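Phosphoserine aminotransferase (Bacillus alcalophilus, PDB 1W23) catalyses the reversible, pyridoxal-phosphate-dependent transfer of an amino group between phosphoserine and 2-oxoglutarate, the second step of serine biosynthesis from 3-phosphoglycerate. Local coordinates at residues L19-K24 and V250-K255; E48-A53 and K231-Y236; V299-R304 and E351-F356. All coordinates share one frame; numbering follows the deposited sequence.

Overall arrangement
Starting from the N terminus, helix 16-24 opens interaction 1, which closes a loop of 225 residues when helix 241-256 comes back alongside it. Nested inside that loop is interaction 2, where helix 44-61, the next helix in the chain, takes up the turn that follows helix 226-231. The two contacts touch: Leu251 CD1 packs 3.4 Å from Ala53 O. Interaction 3 comes later, in series with both, and shuts a shorter loop by laying the C-terminal helix 343-359 on strand 298-302, the middle strand of the small antiparallel sheet. Its centre is about 44 Å from that of interaction 2, on the opposite side of the chain's centre.

Interaction 1: L19-K24 and V250-K255; sequences LERAQK and VLDWIK
Arg21 reaches across from helix 16-24 and plants one amino group on the carboxylate of Asp252. The bond from Arg21 NH1 to Asp252 OD2 is 2.8 Å long and practically straight, at 177°, and forms part of a salt bridge. OD2 lies almost exactly in the guanidinium plane, yet Arg21 meets it on the anti side and 27° out of the carboxylate plane. NH1-OD2 is the one direct bond of the pair, a single-point grip and not the paired, two-oxygen kind. A water bridges the same two groups, accepting from Arg21 NH2 at 2.9 Å and donating to Asp252 OD2 at 2.6 Å; direct bond and water bridge thus converge on the same oxygen. The arginine gets there by stretching out: CG stands anti to the backbone N (chi1 178°) and the chain stays extended as far as NE, crossing the aspartate at about a right angle. This is a surface contact between two helices of the class-V aminotransferase fold, and no other pair of side chains from 19-24 and 250-255 meets here. With an alanine in place of Arg21, Asp252 OD2 would probably lose its salt-bridge mate and the bridging water one of its two holds. Further out, Arg248 approaches the same carboxylate in a long, weak ion pair, gathering a second guanidinium round OD2. The nearest atom of the Asp252 side chain is about 4 Å from a bound magnesium ion, too far for direct coordination. On the arginine's own helix, Ala22 packs on Tyr245 and Met246 of helix 241-256, while Gln23 NE2 is hydrogen-bonded to Gln23 O of the second subunit, putting this helix at the dimer interface.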
loop_
_atom_site.group_PDB
_atom_site.type_symbol
_atom_site.label_atom_id
_atom_site.label_comp_id
_atom_site.label_asym_id
_atom_site.label_seq_id
_atom_site.Cartn_x
_atom_site.Cartn_y
_atom_site.Cartn_z
ATOM N N LEU A 19 5.823 -0.442 18.280
ATOM C CA LEU A 19 5.728 -1.870 17.986
ATOM C C LEU A 19 5.164 -2.631 19.170
ATOM O O LEU A 19 4.360 -3.567 18.963
ATOM C CB LEU A 19 7.091 -2.441 17.557
ATOM C CG LEU A 19 7.530 -2.069 16.128
ATOM C CD1 LEU A 19 9.025 -2.353 15.985
ATOM C CD2 LEU A 19 6.735 -2.831 15.105
ATOM N N GLU A 20 5.596 -2.339 20.387
ATOM C CA GLU A 20 5.068 -3.017 21.562
ATOM C C GLU A 20 3.589 -2.757 21.729
ATOM O O GLU A 20 2.839 -3.664 22.059
ATOM C CB GLU A 20 5.857 -2.599 22.793
ATOM C CG GLU A 20 7.276 -3.137 22.852
ATOM C CD GLU A 20 8.220 -2.505 23.822
ATOM O OE1 GLU A 20 8.027 -1.321 24.147
ATOM O OE2 GLU A 20 9.212 -3.139 24.232
ATOM N N ARG A 21 3.157 -1.523 21.486
ATOM C CA ARG A 21 1.728 -1.175 21.501
ATOM C C ARG A 21 0.963 -1.996 20.467
ATOM O O ARG A 21 -0.066 -2.580 20.758
ATOM C CB ARG A 21 1.590 0.339 21.261
ATOM C CG ARG A 21 0.191 0.883 21.202
ATOM C CD ARG A 21 0.222 2.388 20.987
ATOM N NE ARG A 21 -1.112 2.955 20.991
ATOM C CZ ARG A 21 -1.343 4.245 20.698
ATOM N NH1 ARG A 21 -0.331 5.075 20.352
ATOM N NH2 ARG A 21 -2.591 4.713 20.758
ATOM N N ALA A 22 1.513 -2.025 19.247
ATOM C CA ALA A 22 0.833 -2.785 18.193
ATOM C C ALA A 22 0.747 -4.270 18.548
ATOM O O ALA A 22 -0.270 -4.938 18.292
ATOM C CB ALA A 22 1.604 -2.609 16.885
ATOM N N GLN A 23 1.820 -4.839 19.097
ATOM C CA GLN A 23 1.832 -6.245 19.479
ATOM C C GLN A 23 0.726 -6.530 20.511
ATOM O O GLN A 23 -0.013 -7.497 20.385
ATOM C CB GLN A 23 3.188 -6.632 20.034
ATOM C CG GLN A 23 3.308 -8.112 20.373
ATOM C CD GLN A 23 4.642 -8.442 20.987
ATOM O OE1 GLN A 23 5.140 -7.741 21.900
ATOM N NE2 GLN A 23 5.291 -9.487 20.521
ATOM N N LYS A 24 0.672 -5.700 21.557
ATOM C CA LYS A 24 -0.248 -5.955 22.653
ATOM C C LYS A 24 -1.680 -6.007 22.179
ATOM O O LYS A 24 -2.448 -6.856 22.658
ATOM C CB LYS A 24 -0.064 -4.876 23.743
ATOM C CG LYS A 24 -0.867 -5.137 25.003
ATOM C CD LYS A 24 -0.591 -3.955 25.990
ATOM C CE LYS A 24 -1.302 -4.149 27.337
ATOM N NZ LYS A 24 -0.729 -3.209 28.380
ATOM N N VAL A 250 3.660 5.752 15.640
ATOM C CA VAL A 250 4.976 6.425 15.564
ATOM C C VAL A 250 4.841 7.892 15.875
ATOM O O VAL A 250 5.647 8.460 16.624
ATOM C CB VAL A 250 5.623 6.166 14.189
ATOM C CG1 VAL A 250 6.882 7.033 14.045
ATOM C CG2 VAL A 250 5.966 4.699 14.036
ATOM N N LEU A 251 3.819 8.551 15.322
ATOM C CA LEU A 251 3.622 9.978 15.595
ATOM C C LEU A 251 3.344 10.223 17.086
ATOM O O LEU A 251 3.801 11.227 17.650
ATOM C CB LEU A 251 2.481 10.539 14.744
ATOM C CG LEU A 251 2.683 10.499 13.232
ATOM C CD1 LEU A 251 1.364 10.803 12.534
ATOM C CD2 LEU A 251 3.737 11.507 12.838
ATOM N N ASP A 252 2.609 9.349 17.734
ATOM C CA ASP A 252 2.380 9.473 19.196
ATOM C C ASP A 252 3.725 9.431 19.923
ATOM O O ASP A 252 3.915 10.205 20.883
ATOM C CB ASP A 252 1.472 8.372 19.716
ATOM C CG ASP A 252 0.007 8.713 19.858
ATOM O OD1 ASP A 252 -0.294 9.887 20.159
ATOM O OD2 ASP A 252 -0.810 7.789 19.688
ATOM N N TRP A 253 4.633 8.584 19.517
ATOM C CA TRP A 253 5.970 8.514 20.137
ATOM C C TRP A 253 6.752 9.786 19.868
ATOM O O TRP A 253 7.382 10.337 20.801
ATOM C CB TRP A 253 6.692 7.259 19.610
ATOM C CG TRP A 253 8.121 7.224 19.972
ATOM C CD1 TRP A 253 8.662 6.803 21.149
ATOM C CD2 TRP A 253 9.222 7.623 19.143
ATOM N NE1 TRP A 253 10.035 6.913 21.123
ATOM C CE2 TRP A 253 10.408 7.416 19.889
ATOM C CE3 TRP A 253 9.376 8.120 17.851
ATOM C CZ2 TRP A 253 11.685 7.689 19.403
ATOM C CZ3 TRP A 253 10.629 8.397 17.359
ATOM C CH2 TRP A 253 11.764 8.181 18.133
ATOM N N ILE A 254 6.755 10.324 18.652
ATOM C CA ILE A 254 7.438 11.574 18.391
ATOM C C ILE A 254 6.933 12.656 19.328
ATOM O O ILE A 254 7.698 13.437 19.891
ATOM C CB ILE A 254 7.347 11.993 16.906
ATOM C CG1 ILE A 254 7.981 10.944 15.973
ATOM C CG2 ILE A 254 7.995 13.351 16.694
ATOM C CD1 ILE A 254 7.777 11.240 14.487
ATOM N N LYS A 255 5.598 12.757 19.434
ATOM C CA LYS A 255 5.000 13.762 20.308
ATOM C C LYS A 255 5.436 13.537 21.744
ATOM O O LYS A 255 5.795 14.517 22.441
ATOM C CB LYS A 255 3.452 13.699 20.168
ATOM C CG LYS A 255 2.760 14.683 21.126
ATOM C CD LYS A 255 1.279 14.801 20.864
ATOM C CE LYS A 255 0.579 15.665 21.883
ATOM N NZ LYS A 255 -0.861 15.846 21.516
HETATM O O HOH W 1 -3.311 7.530 20.504
#

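Interaction 2: E48-A53 and K231-Y236; sequences EVHEQA and KSDSLY
His50 points its imidazole from helix 44-61 straight into the turn at 232-235, and the turn meets it both at the edge and over a face. At the edge, His50 NE2 donates to the backbone Asp233 O, 2.9 Å away and close to the ring plane, with an N-H...O angle of 164°; the donor comes in nearly along the C=O axis. Over one face lies Leu235, whose side chain approaches from the opposite direction. Its CD2 stands 3.8 Å from the centroid of the His50 ring, 23° off the normal, a CH-pi contact displaced toward the rim, where CD2 comes to 3.6 Å from His50 CE1. Ser234 CB fills in 4.0 Å from His50 NE2, its hydroxyl being hydrogen-bonded to Phe71 N on strand 67-72. With CG anti to the backbone N (chi1 -165°), the His50 ring is carried from the helix toward the turn. His50 was modelled in two conformers, and this geometry is that of one of them.

The receiving surface is a helix end. Asp233, with positive phi, is the C-prime residue of a Schellman motif closing helix 226-231, and it is also one of the two central residues of a type I' turn from Ser232 to Leu235, closed by Leu235 N to Ser232 O. Leu235 also packs on Arg42, which by similarity binds L-glutamate, and the chain runs on to Asn237 and Thr238, which bind pyridoxal phosphate.

On its other nitrogen, ND1, His50 is hydrogen-bonded to Tyr46 OH, and the ring meets Phe71 edge-to-face. In this conformer both nitrogens of the buried imidazole have partners, which would tend to hold its rotation; Asp233 OD2, 4.4 Å from His50 NE2 and not in contact with it, might modestly favour a positive charge on the ring.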
loop_
_atom_site.group_PDB
_atom_site.type_symbol
_atom_site.label_atom_id
_atom_site.label_comp_id
_atom_site.label_asym_id
_atom_site.label_seq_id
_atom_site.Cartn_x
_atom_site.Cartn_y
_atom_site.Cartn_z
ATOM N N GLU A 48 -11.298 6.877 13.984
ATOM C CA GLU A 48 -10.560 7.581 15.019
ATOM C C GLU A 48 -9.036 7.513 14.775
ATOM O O GLU A 48 -8.351 8.535 14.977
ATOM C CB GLU A 48 -10.839 6.995 16.427
ATOM C CG GLU A 48 -12.183 7.238 16.995
ATOM C CD GLU A 48 -12.411 6.505 18.336
ATOM O OE1 GLU A 48 -11.524 5.765 18.833
ATOM O OE2 GLU A 48 -13.557 6.709 18.870
ATOM N N VAL A 49 -8.511 6.365 14.376
ATOM C CA VAL A 49 -7.090 6.245 14.075
ATOM C C VAL A 49 -6.687 7.137 12.887
ATOM O O VAL A 49 -5.675 7.842 12.948
ATOM C CB VAL A 49 -6.773 4.772 13.751
ATOM C CG1 VAL A 49 -5.357 4.643 13.175
ATOM C CG2 VAL A 49 -6.941 3.873 14.963
ATOM N N HIS A 50 -7.481 7.113 11.822
ATOM C CA HIS A 50 -7.226 7.875 10.611
ATOM C C HIS A 50 -7.141 9.345 10.961
ATOM O O HIS A 50 -6.238 10.083 10.549
ATOM C CB HIS A 50 -8.276 7.507 9.570
ATOM C CG HIS A 50 -8.122 7.841 8.115
ATOM N ND1 HIS A 50 -7.434 7.080 7.195
ATOM C CD2 HIS A 50 -8.648 8.884 7.409
ATOM C CE1 HIS A 50 -7.518 7.635 5.995
ATOM N NE2 HIS A 50 -8.255 8.741 6.092
ATOM N N GLU A 51 -8.140 9.828 11.695
ATOM C CA GLU A 51 -8.215 11.223 12.100
ATOM C C GLU A 51 -7.069 11.610 13.054
ATOM O O GLU A 51 -6.488 12.694 12.919
ATOM C CB GLU A 51 -9.547 11.493 12.762
ATOM C CG GLU A 51 -9.689 12.699 13.655
ATOM C CD GLU A 51 -11.119 12.891 14.113
ATOM O OE1 GLU A 51 -11.800 13.706 13.465
ATOM O OE2 GLU A 51 -11.585 12.252 15.090
ATOM N N GLN A 52 -6.754 10.727 14.014
ATOM C CA GLN A 52 -5.676 11.035 14.931
ATOM C C GLN A 52 -4.328 11.134 14.226
ATOM O O GLN A 52 -3.506 11.989 14.554
ATOM C CB GLN A 52 -5.529 9.965 16.011
ATOM C CG GLN A 52 -6.461 10.062 17.192
ATOM C CD GLN A 52 -6.256 8.959 18.228
ATOM O OE1 GLN A 52 -5.237 8.276 18.206
ATOM N NE2 GLN A 52 -7.237 8.818 19.123
ATOM N N ALA A 53 -4.113 10.239 13.246
ATOM C CA ALA A 53 -2.830 10.325 12.492
ATOM C C ALA A 53 -2.707 11.673 11.823
ATOM O O ALA A 53 -1.635 12.322 11.840
ATOM C CB ALA A 53 -2.758 9.207 11.436
ATOM N N LYS A 231 -11.281 15.130 -1.685
ATOM C CA LYS A 231 -12.701 15.139 -1.451
ATOM C C LYS A 231 -13.174 14.002 -0.560
ATOM O O LYS A 231 -14.067 14.170 0.254
ATOM C CB LYS A 231 -13.435 15.117 -2.826
ATOM C CG LYS A 231 -13.387 16.498 -3.487
ATOM C CD LYS A 231 -14.213 16.582 -4.797
ATOM C CE LYS A 231 -14.177 18.023 -5.276
ATOM N NZ LYS A 231 -14.323 18.292 -6.713
ATOM N N SER A 232 -12.531 12.835 -0.715
ATOM C CA SER A 232 -12.878 11.651 0.060
ATOM C C SER A 232 -12.071 11.479 1.343
ATOM O O SER A 232 -12.218 10.423 1.974
ATOM C CB SER A 232 -12.696 10.379 -0.801
ATOM O OG SER A 232 -11.294 10.226 -1.038
ATOM N N ASP A 233 -11.243 12.426 1.725
ATOM C CA ASP A 233 -10.405 12.312 2.915
ATOM C C ASP A 233 -9.571 11.024 2.926
ATOM O O ASP A 233 -9.443 10.366 3.960
ATOM C CB ASP A 233 -11.223 12.427 4.184
ATOM C CG ASP A 233 -10.415 12.586 5.453
ATOM O OD1 ASP A 233 -9.262 13.074 5.398
ATOM O OD2 ASP A 233 -10.944 12.228 6.509
ATOM N N SER A 234 -9.003 10.685 1.760
ATOM C CA SER A 234 -8.152 9.526 1.618
ATOM C C SER A 234 -8.896 8.200 1.906
ATOM O O SER A 234 -8.243 7.215 2.258
ATOM C CB SER A 234 -6.859 9.635 2.471
ATOM O OG SER A 234 -6.166 10.828 2.165
ATOM N N LEU A 235 -10.178 8.175 1.694
ATOM C CA LEU A 235 -11.009 6.991 1.833
ATOM C C LEU A 235 -11.802 6.693 0.574
ATOM O O LEU A 235 -12.866 6.084 0.607
ATOM C CB LEU A 235 -11.958 7.151 3.052
ATOM C CG LEU A 235 -11.178 7.334 4.378
ATOM C CD1 LEU A 235 -12.139 7.918 5.427
ATOM C CD2 LEU A 235 -10.507 6.077 4.863
ATOM N N TYR A 236 -11.292 7.125 -0.583
ATOM C CA TYR A 236 -11.961 6.858 -1.844
ATOM C C TYR A 236 -12.084 5.352 -2.073
ATOM O O TYR A 236 -13.138 4.835 -2.441
ATOM C CB TYR A 236 -11.212 7.525 -3.017
ATOM C CG TYR A 236 -11.863 7.092 -4.318
ATOM C CD1 TYR A 236 -13.109 7.651 -4.725
ATOM C CD2 TYR A 236 -11.294 6.151 -5.139
ATOM C CE1 TYR A 236 -13.673 7.236 -5.915
ATOM C CE2 TYR A 236 -11.894 5.710 -6.331
ATOM C CZ TYR A 236 -13.085 6.259 -6.709
ATOM O OH TYR A 236 -13.734 5.898 -7.862
#

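Interaction 3: V299-R304 and E351-F356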
loop_
_atom_site.group_PDB
_atom_site.type_symbol
_atom_site.label_atom_id
_atom_site.label_comp_id
_atom_site.label_asym_id
_atom_site.label_seq_id
_atom_site.Cartn_x
_atom_site.Cartn_y
_atom_site.Cartn_z
ATOM N N VAL A 299 24.391 8.963 6.540
ATOM C CA VAL A 299 25.811 9.319 6.579
ATOM C C VAL A 299 26.563 8.413 5.621
ATOM O O VAL A 299 26.670 7.192 5.838
ATOM C CB VAL A 299 26.375 9.198 8.007
ATOM C CG1 VAL A 299 27.845 9.576 7.989
ATOM C CG2 VAL A 299 25.594 10.015 9.014
ATOM N N THR A 300 27.082 9.004 4.553
ATOM C CA THR A 300 27.736 8.245 3.482
ATOM C C THR A 300 29.249 8.409 3.549
ATOM O O THR A 300 29.777 9.536 3.701
ATOM C CB THR A 300 27.170 8.668 2.119
ATOM O OG1 THR A 300 27.292 10.083 2.012
ATOM C CG2 THR A 300 25.720 8.227 1.961
ATOM N N PHE A 301 29.996 7.296 3.430
ATOM C CA PHE A 301 31.445 7.394 3.558
ATOM C C PHE A 301 32.091 6.167 2.893
ATOM O O PHE A 301 31.466 5.151 2.655
ATOM C CB PHE A 301 31.914 7.517 4.995
ATOM C CG PHE A 301 31.520 6.385 5.922
ATOM C CD1 PHE A 301 32.442 5.358 6.184
ATOM C CD2 PHE A 301 30.286 6.305 6.523
ATOM C CE1 PHE A 301 32.129 4.300 7.027
ATOM C CE2 PHE A 301 29.995 5.255 7.404
ATOM C CZ PHE A 301 30.925 4.272 7.642
ATOM N N ASN A 302 33.392 6.330 2.624
ATOM C CA ASN A 302 34.245 5.264 2.074
ATOM C C ASN A 302 35.514 5.172 2.910
ATOM O O ASN A 302 35.956 6.165 3.487
ATOM C CB ASN A 302 34.651 5.558 0.604
ATOM C CG ASN A 302 33.565 5.306 -0.377
ATOM O OD1 ASN A 302 33.466 4.157 -0.875
ATOM N ND2 ASN A 302 32.743 6.307 -0.683
ATOM N N LEU A 303 36.156 4.021 2.869
ATOM C CA LEU A 303 37.518 3.824 3.339
ATOM C C LEU A 303 38.458 4.135 2.179
ATOM O O LEU A 303 38.035 4.556 1.101
ATOM C CB LEU A 303 37.672 2.425 3.947
ATOM C CG LEU A 303 37.025 2.233 5.328
ATOM C CD1 LEU A 303 35.497 2.170 5.290
ATOM C CD2 LEU A 303 37.595 0.974 5.990
ATOM N N ARG A 304 39.787 3.957 2.352
ATOM C CA ARG A 304 40.719 4.396 1.312
ATOM C C ARG A 304 40.715 3.552 0.043
ATOM O O ARG A 304 41.221 3.997 -1.004
ATOM C CB ARG A 304 42.161 4.434 1.860
ATOM C CG ARG A 304 42.463 5.661 2.709
ATOM C CD ARG A 304 43.974 5.837 2.954
ATOM N NE ARG A 304 44.227 7.153 3.558
ATOM C CZ ARG A 304 44.254 7.370 4.890
ATOM N NH1 ARG A 304 44.126 6.360 5.759
ATOM N NH2 ARG A 304 44.417 8.629 5.286
ATOM N N GLU A 351 32.498 2.920 17.957
ATOM C CA GLU A 351 33.463 2.005 18.545
ATOM C C GLU A 351 33.973 1.002 17.503
ATOM O O GLU A 351 35.178 0.697 17.427
ATOM C CB GLU A 351 32.791 1.300 19.760
ATOM C CG GLU A 351 32.624 2.310 20.923
ATOM C CD GLU A 351 31.854 1.863 22.105
ATOM O OE1 GLU A 351 31.699 2.621 23.112
ATOM O OE2 GLU A 351 31.364 0.700 22.115
ATOM N N LEU A 352 33.079 0.475 16.659
ATOM C CA LEU A 352 33.490 -0.406 15.573
ATOM C C LEU A 352 34.472 0.299 14.663
ATOM O O LEU A 352 35.505 -0.263 14.268
ATOM C CB LEU A 352 32.245 -0.819 14.779
ATOM C CG LEU A 352 32.451 -1.640 13.506
ATOM C CD1 LEU A 352 32.422 -3.130 13.785
ATOM C CD2 LEU A 352 31.344 -1.462 12.473
ATOM N N MET A 353 34.128 1.524 14.282
ATOM C CA MET A 353 34.958 2.291 13.360
ATOM C C MET A 353 36.349 2.576 13.935
ATOM O O MET A 353 37.384 2.488 13.229
ATOM C CB MET A 353 34.270 3.594 12.954
ATOM C CG MET A 353 33.073 3.357 12.035
ATOM S SD MET A 353 32.045 4.784 11.693
ATOM C CE MET A 353 33.101 5.717 10.534
ATOM N N ILE A 354 36.415 2.946 15.204
ATOM C CA ILE A 354 37.707 3.241 15.840
ATOM C C ILE A 354 38.541 1.978 15.905
ATOM O O ILE A 354 39.725 1.972 15.570
ATOM C CB ILE A 354 37.506 3.889 17.215
ATOM C CG1 ILE A 354 36.923 5.291 17.072
ATOM C CG2 ILE A 354 38.843 3.918 18.001
ATOM C CD1 ILE A 354 36.459 5.901 18.355
ATOM N N GLN A 355 37.928 0.880 16.337
ATOM C CA GLN A 355 38.667 -0.373 16.463
ATOM C C GLN A 355 39.161 -0.862 15.111
ATOM O O GLN A 355 40.312 -1.318 14.990
ATOM C CB GLN A 355 37.800 -1.426 17.191
ATOM C CG GLN A 355 38.469 -2.807 17.341
ATOM C CD GLN A 355 37.546 -3.889 17.900
ATOM O OE1 GLN A 355 36.789 -3.728 18.866
ATOM N NE2 GLN A 355 37.534 -5.048 17.265
ATOM N N PHE A 356 38.337 -0.752 14.083
ATOM C CA PHE A 356 38.761 -1.249 12.746
ATOM C C PHE A 356 39.940 -0.435 12.254
ATOM O O PHE A 356 40.904 -0.973 11.702
ATOM C CB PHE A 356 37.561 -1.204 11.787
ATOM C CG PHE A 356 37.878 -1.859 10.463
ATOM C CD1 PHE A 356 37.702 -3.226 10.313
ATOM C CD2 PHE A 356 38.368 -1.094 9.425
ATOM C CE1 PHE A 356 38.078 -3.804 9.114
ATOM C CE2 PHE A 356 38.715 -1.682 8.214
ATOM C CZ PHE A 356 38.570 -3.034 8.053
#
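A Met-aromatic contact between Met353 and Phe301 seats the C-terminal helix 343-359 on the small antiparallel sheet. The methionine meets the ring with its terminal methyl: Met353 CE lies 3.9 Å from both Phe301 CZ and Phe301 CE1, and 4.2 Å from the centroid of the Phe301 ring. It stands over the face, 26° off the ring normal, in a CH-pi arrangement. The sulfur is farther back and oblique, with Met353 SD 5.0 Å from the same Phe301 centroid. The two side chains come at each other from opposite directions. Phe301 stands up from the strand with CG wedged between the backbone N and the carbonyl carbon (chi1 59°), while the methionine chain bends at its last torsion (chi3 74°) to lay the methyl against the ring.

Strand 298-302 is the middle one of three, with Asn302 paired to Val286 on one neighbour and Phe301 to Cys333 on the other. The contact thus ties the middle strand to the helix that ends the chain, away from the cofactor and substrate sites.

Toward the C-terminal end of both segments a second apolar pair takes over. Leu303 CD2 comes to 3.6 Å from Phe356 CE2, meeting the ring obliquely, with Phe356 CD2 a little farther from that methyl. Phe312 of helix 306-318 completes the cluster: its ring meets Phe356 edge-to-face, and both Leu303 and Met353 rest against it. On the helix backbone, Met353 O is hydrogen-bonded to Tyr285 OH.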